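Local structure of beta-d-glucoside glucohydrolase (3ZZ1) at residues A[614-619]-A[666-671]; A[635-640]-A[650-655]. The protein probably hydrolyses terminal, non-reducing beta-D-glucosyl residues with release of beta-D-glucose, as a secreted family 3 beta-glucosidase of cellulose breakdown. One frame throughout, in Å; residues are numbered along the deposited sequence.

Contact 1: residues A[614-619]-A[666-671]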
ATOM      1  N   VAL A 614      25.118   6.746   0.932  1.00 14.44           N
ATOM      2  CA  VAL A 614      26.082   7.843   1.000  1.00 14.38           C
ATOM      3  C   VAL A 614      26.236   8.377   2.424  1.00 14.34           C
ATOM      4  O   VAL A 614      27.172   9.123   2.707  1.00 14.24           O
ATOM      5  CB  VAL A 614      25.689   9.017   0.068  1.00 14.14           C
ATOM      6  CG1 VAL A 614      25.865   8.638  -1.390  1.00 14.52           C
ATOM      7  CG2 VAL A 614      24.258   9.472   0.337  1.00 14.36           C
ATOM      8  N   ALA A 615      25.305   8.003   3.304  1.00 14.26           N
ATOM      9  CA  ALA A 615      25.293   8.484   4.688  1.00 14.39           C
ATOM     10  C   ALA A 615      24.578   7.530   5.644  1.00 14.50           C
ATOM     11  O   ALA A 615      23.808   6.659   5.221  1.00 14.32           O
ATOM     12  CB  ALA A 615      24.664   9.872   4.762  1.00 14.27           C
ATOM     13  N   THR A 616      24.841   7.712   6.935  1.00 14.60           N
ATOM     14  CA  THR A 616      24.268   6.884   7.992  1.00 14.86           C
ATOM     15  C   THR A 616      23.940   7.757   9.204  1.00 15.21           C
ATOM     16  O   THR A 616      24.807   8.461   9.730  1.00 15.19           O
ATOM     17  CB  THR A 616      25.236   5.745   8.403  1.00 15.08           C
ATOM     18  OG1 THR A 616      25.583   4.965   7.252  1.00 14.43           O
ATOM     19  CG2 THR A 616      24.601   4.828   9.451  1.00 14.97           C
ATOM     20  N   VAL A 617      22.679   7.727   9.621  1.00 15.27           N
ATOM     21  CA  VAL A 617      22.240   8.456  10.802  1.00 15.55           C
ATOM     22  C   VAL A 617      21.835   7.454  11.882  1.00 15.83           C
ATOM     23  O   VAL A 617      21.082   6.509  11.619  1.00 15.73           O
ATOM     24  CB  VAL A 617      21.079   9.455  10.483  1.00 15.66           C
ATOM     25  CG1 VAL A 617      20.631  10.187  11.740  1.00 15.78           C
ATOM     26  CG2 VAL A 617      21.514  10.473   9.442  1.00 15.30           C
ATOM     27  N   THR A 618      22.348   7.675  13.092  1.00 16.09           N
ATOM     28  CA  THR A 618      22.159   6.771  14.224  1.00 16.43           C
ATOM     29  C   THR A 618      21.638   7.515  15.462  1.00 16.49           C
ATOM     30  O   THR A 618      22.066   8.637  15.747  1.00 16.59           O
ATOM     31  CB  THR A 618      23.490   6.059  14.576  1.00 16.63           C
ATOM     32  OG1 THR A 618      23.930   5.277  13.457  1.00 17.25           O
ATOM     33  CG2 THR A 618      23.332   5.164  15.774  1.00 16.29           C
ATOM     34  N   VAL A 619      20.698   6.888  16.167  1.00 16.46           N
ATOM     35  CA  VAL A 619      20.218   7.360  17.472  1.00 16.49           C
ATOM     36  C   VAL A 619      20.060   6.175  18.416  1.00 16.08           C
ATOM     37  O   VAL A 619      19.869   5.044  17.970  1.00 15.98           O
ATOM     38  CB  VAL A 619      18.841   8.097  17.404  1.00 16.52           C
ATOM     39  CG1 VAL A 619      18.996   9.504  16.880  1.00 17.28           C
ATOM     40  CG2 VAL A 619      17.812   7.301  16.587  1.00 16.75           C
ATOM     41  N   THR A 666      19.903   0.473  19.246  1.00 15.06           N
ATOM     42  CA  THR A 666      20.385   1.346  18.188  1.00 14.89           C
ATOM     43  C   THR A 666      19.407   1.396  17.020  1.00 14.66           C
ATOM     44  O   THR A 666      19.033   0.363  16.472  1.00 14.54           O
ATOM     45  CB  THR A 666      21.753   0.868  17.650  1.00 15.03           C
ATOM     46  OG1 THR A 666      22.701   0.803  18.722  1.00 15.21           O
ATOM     47  CG2 THR A 666      22.268   1.814  16.562  1.00 14.75           C
ATOM     48  N   ALA A 667      19.009   2.607  16.641  1.00 14.67           N
ATOM     49  CA  ALA A 667      18.257   2.820  15.412  1.00 14.59           C
ATOM     50  C   ALA A 667      19.195   3.386  14.350  1.00 14.61           C
ATOM     51  O   ALA A 667      19.786   4.449  14.534  1.00 14.44           O
ATOM     52  CB  ALA A 667      17.090   3.755  15.651  1.00 14.54           C
ATOM     53  N   THR A 668      19.330   2.654  13.248  1.00 14.61           N
ATOM     54  CA  THR A 668      20.235   3.022  12.166  1.00 14.42           C
ATOM     55  C   THR A 668      19.446   3.385  10.911  1.00 14.31           C
ATOM     56  O   THR A 668      18.684   2.569  10.393  1.00 14.33           O
ATOM     57  CB  THR A 668      21.209   1.864  11.854  1.00 14.53           C
ATOM     58  OG1 THR A 668      22.014   1.596  13.006  1.00 14.51           O
ATOM     59  CG2 THR A 668      22.117   2.199  10.662  1.00 14.21           C
ATOM     60  N   PHE A 669      19.630   4.610  10.430  1.00 13.99           N
ATOM     61  CA  PHE A 669      19.013   5.041   9.186  1.00 14.00           C
ATOM     62  C   PHE A 669      20.069   5.174   8.099  1.00 13.95           C
ATOM     63  O   PHE A 669      20.921   6.061   8.153  1.00 14.06           O
ATOM     64  CB  PHE A 669      18.265   6.369   9.364  1.00 13.97           C
ATOM     65  CG  PHE A 669      17.400   6.423  10.596  1.00 14.07           C
ATOM     66  CD1 PHE A 669      16.182   5.749  10.642  1.00 13.89           C
ATOM     67  CD2 PHE A 669      17.809   7.145  11.714  1.00 13.68           C
ATOM     68  CE1 PHE A 669      15.383   5.802  11.786  1.00 13.93           C
ATOM     69  CE2 PHE A 669      17.022   7.198  12.862  1.00 13.59           C
ATOM     70  CZ  PHE A 669      15.806   6.527  12.897  1.00 14.04           C
ATOM     71  N   ASN A 670      20.014   4.276   7.124  1.00 13.74           N
ATOM     72  CA  ASN A 670      20.903   4.335   5.971  1.00 13.72           C
ATOM     73  C   ASN A 670      20.339   5.245   4.892  1.00 13.62           C
ATOM     74  O   ASN A 670      19.196   5.070   4.446  1.00 13.48           O
ATOM     75  CB  ASN A 670      21.174   2.931   5.421  1.00 13.73           C
ATOM     76  CG  ASN A 670      21.944   2.066   6.403  1.00 14.22           C
ATOM     77  OD1 ASN A 670      22.851   2.546   7.082  1.00 14.48           O
ATOM     78  ND2 ASN A 670      21.579   0.788   6.491  1.00 14.94           N
ATOM     79  N   ILE A 671      21.149   6.217   4.482  1.00 13.26           N
ATOM     80  CA  ILE A 671      20.715   7.235   3.537  1.00 13.08           C
ATOM     81  C   ILE A 671      21.307   7.004   2.149  1.00 12.85           C
ATOM     82  O   ILE A 671      22.524   7.068   1.963  1.00 12.88           O
ATOM     83  CB  ILE A 671      21.047   8.654   4.050  1.00 13.06           C
ATOM     84  CG1 ILE A 671      20.309   8.917   5.371  1.00 13.56           C
ATOM     85  CG2 ILE A 671      20.696   9.706   2.999  1.00 13.26           C
ATOM     86  CD1 ILE A 671      20.623  10.252   5.999  1.00 15.27           C
TER
HETATM   87  O   HOH W   1      24.516   2.423  12.952  1.00 30.79           O

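Contact 2: residues A[635-640]-A[650-655]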
ATOM      1  N   LEU A 635      13.246   9.270  10.783  1.00 12.43           N
ATOM      2  CA  LEU A 635      14.169  10.301  10.318  1.00 12.35           C
ATOM      3  C   LEU A 635      13.468  11.204   9.314  1.00 12.45           C
ATOM      4  O   LEU A 635      12.874  10.725   8.344  1.00 12.42           O
ATOM      5  CB  LEU A 635      15.421   9.673   9.691  1.00 12.25           C
ATOM      6  CG  LEU A 635      16.362  10.551   8.852  1.00 11.56           C
ATOM      7  CD1 LEU A 635      17.049  11.602   9.697  1.00 11.79           C
ATOM      8  CD2 LEU A 635      17.396   9.715   8.125  1.00  9.99           C
ATOM      9  N   TYR A 636      13.533  12.509   9.561  1.00 12.65           N
ATOM     10  CA  TYR A 636      13.015  13.508   8.625  1.00 12.97           C
ATOM     11  C   TYR A 636      14.133  14.438   8.185  1.00 13.17           C
ATOM     12  O   TYR A 636      14.911  14.932   9.013  1.00 13.54           O
ATOM     13  CB  TYR A 636      11.838  14.289   9.230  1.00 12.74           C
ATOM     14  CG  TYR A 636      10.607  13.427   9.460  1.00 13.00           C
ATOM     15  CD1 TYR A 636       9.638  13.278   8.466  1.00 13.28           C
ATOM     16  CD2 TYR A 636      10.420  12.751  10.667  1.00 12.02           C
ATOM     17  CE1 TYR A 636       8.511  12.480   8.669  1.00 12.78           C
ATOM     18  CE2 TYR A 636       9.299  11.957  10.881  1.00 12.36           C
ATOM     19  CZ  TYR A 636       8.350  11.821   9.880  1.00 13.12           C
ATOM     20  OH  TYR A 636       7.239  11.031  10.094  1.00 12.75           O
ATOM     21  N   ILE A 637      14.227  14.652   6.876  1.00 13.15           N
ATOM     22  CA  ILE A 637      15.269  15.508   6.326  1.00 13.01           C
ATOM     23  C   ILE A 637      14.679  16.805   5.763  1.00 13.16           C
ATOM     24  O   ILE A 637      13.634  16.801   5.104  1.00 13.24           O
ATOM     25  CB  ILE A 637      16.156  14.752   5.289  1.00 13.06           C
ATOM     26  CG1 ILE A 637      16.822  13.533   5.944  1.00 12.38           C
ATOM     27  CG2 ILE A 637      17.227  15.674   4.698  1.00 13.21           C
ATOM     28  CD1 ILE A 637      17.813  12.783   5.050  1.00 12.17           C
ATOM     29  N   THR A 638      15.338  17.914   6.090  1.00 13.32           N
ATOM     30  CA  THR A 638      15.046  19.230   5.530  1.00 13.21           C
ATOM     31  C   THR A 638      16.190  19.571   4.578  1.00 13.36           C
ATOM     32  O   THR A 638      17.352  19.574   4.979  1.00 13.45           O
ATOM     33  CB  THR A 638      14.940  20.292   6.657  1.00 13.29           C
ATOM     34  OG1 THR A 638      13.841  19.959   7.517  1.00 13.09           O
ATOM     35  CG2 THR A 638      14.737  21.705   6.093  1.00 12.37           C
ATOM     36  N   TYR A 639      15.863  19.828   3.315  1.00 13.43           N
ATOM     37  CA  TYR A 639      16.873  20.142   2.301  1.00 13.51           C
ATOM     38  C   TYR A 639      17.392  21.568   2.508  1.00 13.54           C
ATOM     39  O   TYR A 639      16.705  22.383   3.117  1.00 13.28           O
ATOM     40  CB  TYR A 639      16.281  19.977   0.893  1.00 13.39           C
ATOM     41  CG  TYR A 639      16.201  18.541   0.389  1.00 13.69           C
ATOM     42  CD1 TYR A 639      15.859  17.485   1.244  1.00 14.25           C
ATOM     43  CD2 TYR A 639      16.451  18.240  -0.946  1.00 13.75           C
ATOM     44  CE1 TYR A 639      15.785  16.174   0.781  1.00 13.26           C
ATOM     45  CE2 TYR A 639      16.375  16.930  -1.419  1.00 13.96           C
ATOM     46  CZ  TYR A 639      16.042  15.904  -0.549  1.00 12.98           C
ATOM     47  OH  TYR A 639      15.967  14.610  -1.010  1.00 11.98           O
ATOM     48  N   PRO A 640      18.612  21.876   2.016  1.00 13.80           N
ATOM     49  CA  PRO A 640      19.075  23.263   2.095  1.00 14.06           C
ATOM     50  C   PRO A 640      18.030  24.223   1.516  1.00 14.26           C
ATOM     51  O   PRO A 640      17.318  23.865   0.570  1.00 14.13           O
ATOM     52  CB  PRO A 640      20.333  23.262   1.223  1.00 14.08           C
ATOM     53  CG  PRO A 640      20.829  21.867   1.275  1.00 13.99           C
ATOM     54  CD  PRO A 640      19.615  20.994   1.387  1.00 13.76           C
ATOM     55  N   GLN A 650      10.802  15.768   5.079  1.00 13.45           N
ATOM     56  CA  GLN A 650      10.565  14.576   4.263  1.00 12.63           C
ATOM     57  C   GLN A 650      11.074  13.331   4.985  1.00 12.33           C
ATOM     58  O   GLN A 650      12.223  13.295   5.426  1.00 12.05           O
ATOM     59  CB  GLN A 650      11.261  14.701   2.904  1.00 12.59           C
ATOM     60  CG  GLN A 650      10.642  15.708   1.945  1.00 11.82           C
ATOM     61  CD  GLN A 650      11.217  15.588   0.547  1.00 11.95           C
ATOM     62  OE1 GLN A 650      10.607  14.986  -0.337  1.00 11.95           O
ATOM     63  NE2 GLN A 650      12.402  16.142   0.346  1.00 11.39           N
ATOM     64  N   LEU A 651      10.216  12.317   5.112  1.00 12.09           N
ATOM     65  CA  LEU A 651      10.625  11.044   5.714  1.00 11.65           C
ATOM     66  C   LEU A 651      11.713  10.421   4.846  1.00 11.50           C
ATOM     67  O   LEU A 651      11.532  10.292   3.630  1.00 11.20           O
ATOM     68  CB  LEU A 651       9.439  10.083   5.850  1.00 11.56           C
ATOM     69  CG  LEU A 651       9.709   8.756   6.578  1.00 11.36           C
ATOM     70  CD1 LEU A 651       9.841   8.948   8.093  1.00 10.41           C
ATOM     71  CD2 LEU A 651       8.629   7.733   6.260  1.00 10.62           C
ATOM     72  N   ARG A 652      12.844  10.080   5.466  1.00 10.89           N
ATOM     73  CA  ARG A 652      13.975   9.464   4.755  1.00 10.77           C
ATOM     74  C   ARG A 652      14.579   8.308   5.552  1.00 10.73           C
ATOM     75  O   ARG A 652      15.688   7.844   5.259  1.00 10.67           O
ATOM     76  CB  ARG A 652      15.055  10.502   4.408  1.00 10.73           C
ATOM     77  CG  ARG A 652      14.636  11.577   3.397  1.00 10.54           C
ATOM     78  CD  ARG A 652      14.282  10.973   2.041  1.00 11.03           C
ATOM     79  NE  ARG A 652      14.312  11.954   0.951  1.00 11.34           N
ATOM     80  CZ  ARG A 652      13.262  12.296   0.207  1.00 11.24           C
ATOM     81  NH1 ARG A 652      12.071  11.741   0.420  1.00 10.99           N
ATOM     82  NH2 ARG A 652      13.411  13.193  -0.762  1.00  9.84           N
ATOM     83  N   GLY A 653      13.837   7.841   6.551  1.00 10.28           N
ATOM     84  CA  GLY A 653      14.287   6.737   7.377  1.00 10.15           C
ATOM     85  C   GLY A 653      13.330   6.400   8.494  1.00 10.17           C
ATOM     86  O   GLY A 653      12.626   7.273   9.014  1.00  9.76           O
ATOM     87  N   PHE A 654      13.306   5.117   8.844  1.00 10.51           N
ATOM     88  CA  PHE A 654      12.571   4.627  10.003  1.00 10.82           C
ATOM     89  C   PHE A 654      13.186   3.329  10.516  1.00 11.45           C
ATOM     90  O   PHE A 654      13.818   2.586   9.761  1.00 11.88           O
ATOM     91  CB  PHE A 654      11.076   4.456   9.692  1.00 10.69           C
ATOM     92  CG  PHE A 654      10.775   3.451   8.608  1.00 10.10           C
ATOM     93  CD1 PHE A 654      10.875   3.801   7.260  1.00 10.47           C
ATOM     94  CD2 PHE A 654      10.368   2.165   8.934  1.00  9.66           C
ATOM     95  CE1 PHE A 654      10.585   2.875   6.253  1.00  9.90           C
ATOM     96  CE2 PHE A 654      10.076   1.230   7.941  1.00  9.93           C
ATOM     97  CZ  PHE A 654      10.187   1.585   6.595  1.00 10.28           C
ATOM     98  N   ALA A 655      13.006   3.077  11.809  1.00 11.82           N
ATOM     99  CA  ALA A 655      13.455   1.849  12.447  1.00 11.92           C
ATOM    100  C   ALA A 655      12.451   1.469  13.521  1.00 11.97           C
ATOM    101  O   ALA A 655      11.823   2.340  14.116  1.00 11.97           O
ATOM    102  CB  ALA A 655      14.829   2.048  13.060  1.00 12.11           C
TER
HETATM  103  O   HOH W   2      12.850  18.154   2.485  1.00 23.41           O

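Contact 1: residues A[614-619]-A[666-671]
V617 overlaps two side chains of the partner strand on the buried face of an antiparallel pair: its CG2 meets the tip of I671, 3.6 Å from CD1, while CG1 lies against the F669 ring near CD2. V617 holds CG1 anti to its backbone N (chi1 179°), which spreads the two methyls between the aromatic neighbour and the aliphatic one. V619 reaches the same ring from farther along its strand; its CG2 lies 3.8 Å from CE2 of F669 and also touches CB of A667. Small A615 and A667 suit places opposite I671 and V619, whose bulk comes up against their single methyls, A615 CB meeting I671 CB at 3.9 Å. The opposite face carries T616, T618, T668 and N670, beta-branched or polar residues that suit a side at least partly open to solvent. There T618 and T668 lie side by side, and one water binds both hydroxyls, 2.6 Å from T668 OG1. Methyls meet as well, T618 CG2 lying 3.6 Å from T666 CG2. Paired backbone bonds join V617 with F669 and V619 with A667, and the CA-H groups of T616 and T618 point at the carbonyl oxygens of F669 and A667. At the other end V614 and A615 both face I671 in a classic beta bulge: I671 O accepts V614 N almost head-on at 2.8 Å and A615 N, in the carbonyl plane, at 3.2 Å. Strand 613-623 is the middle one of its three-stranded sheet, flanked by 582-591 and 664-672, and the apolar face of the pair packs on strands 629-638 and 691-698 of the second sheet.

Contact 2: residues A[635-640]-A[650-655]
The beta hairpin of strands 629-638 and 650-659 is joined here next to the loop that connects the two strands, and R652 and G653 both face L635 in a classic beta bulge. L635 O accepts R652 N, and L635 N gives a nearly straight 2.7 Å bond to G653 O; glycine suits a spot where a CB would crowd that of L635. I637 N then bonds to Q650 O, and a water accepts from Q650 NE2 and lies within bonding distance of I637 O. On one face L651 CD1 sits over the Y636 ring in a CH-pi contact, 4.0 Å from its centroid, while Y636 OH is held by Q634. R652 bends at chi2 (-62°) so that its aliphatic part crosses I637, with R652 CB 3.6 Å from I637 CD1. Its NH2 then meets Y639 OH at 2.9 Å, the hydroxyl lying in the guanidinium plane and the ring turned 80° from it. Q650 NE2 lies over the Y639 ring, 3.4 Å from CE1. S677 O also bonds Y639 OH, and D675 O takes R652 NE. A leucine in place of Y639 would probably leave R652 NH2 and S677 O without this shared hydroxyl and Q650 without its aromatic platform. Such a bulged hairpin, with aliphatic side chains turned to the facing sheet, is in keeping with the sandwich of a fibronectin type III-like domain.

How the contacts relate
From the N-terminal side the chain runs through strand 613-623, passes directly into 629-638, returns in 650-659 and then enters 664-672. Contact 2 closes the short loop between the two inner strands, and contact 1 closes the longer one, so contact 2 is nested within the loop closed by contact 1. Each contact belongs to a different sheet of the fibronectin type III-like sandwich: contact 1 to the three-stranded one, contact 2 to the four-stranded one. Their centres lie about 11 Å apart, and F669 bridges them, its CB 3.7 Å from L635 CD2 and its CD1 3.5 Å from F654 N. Beyond, F654 and L651 reach helix 134-150, tying the sandwich to the N-terminal domain.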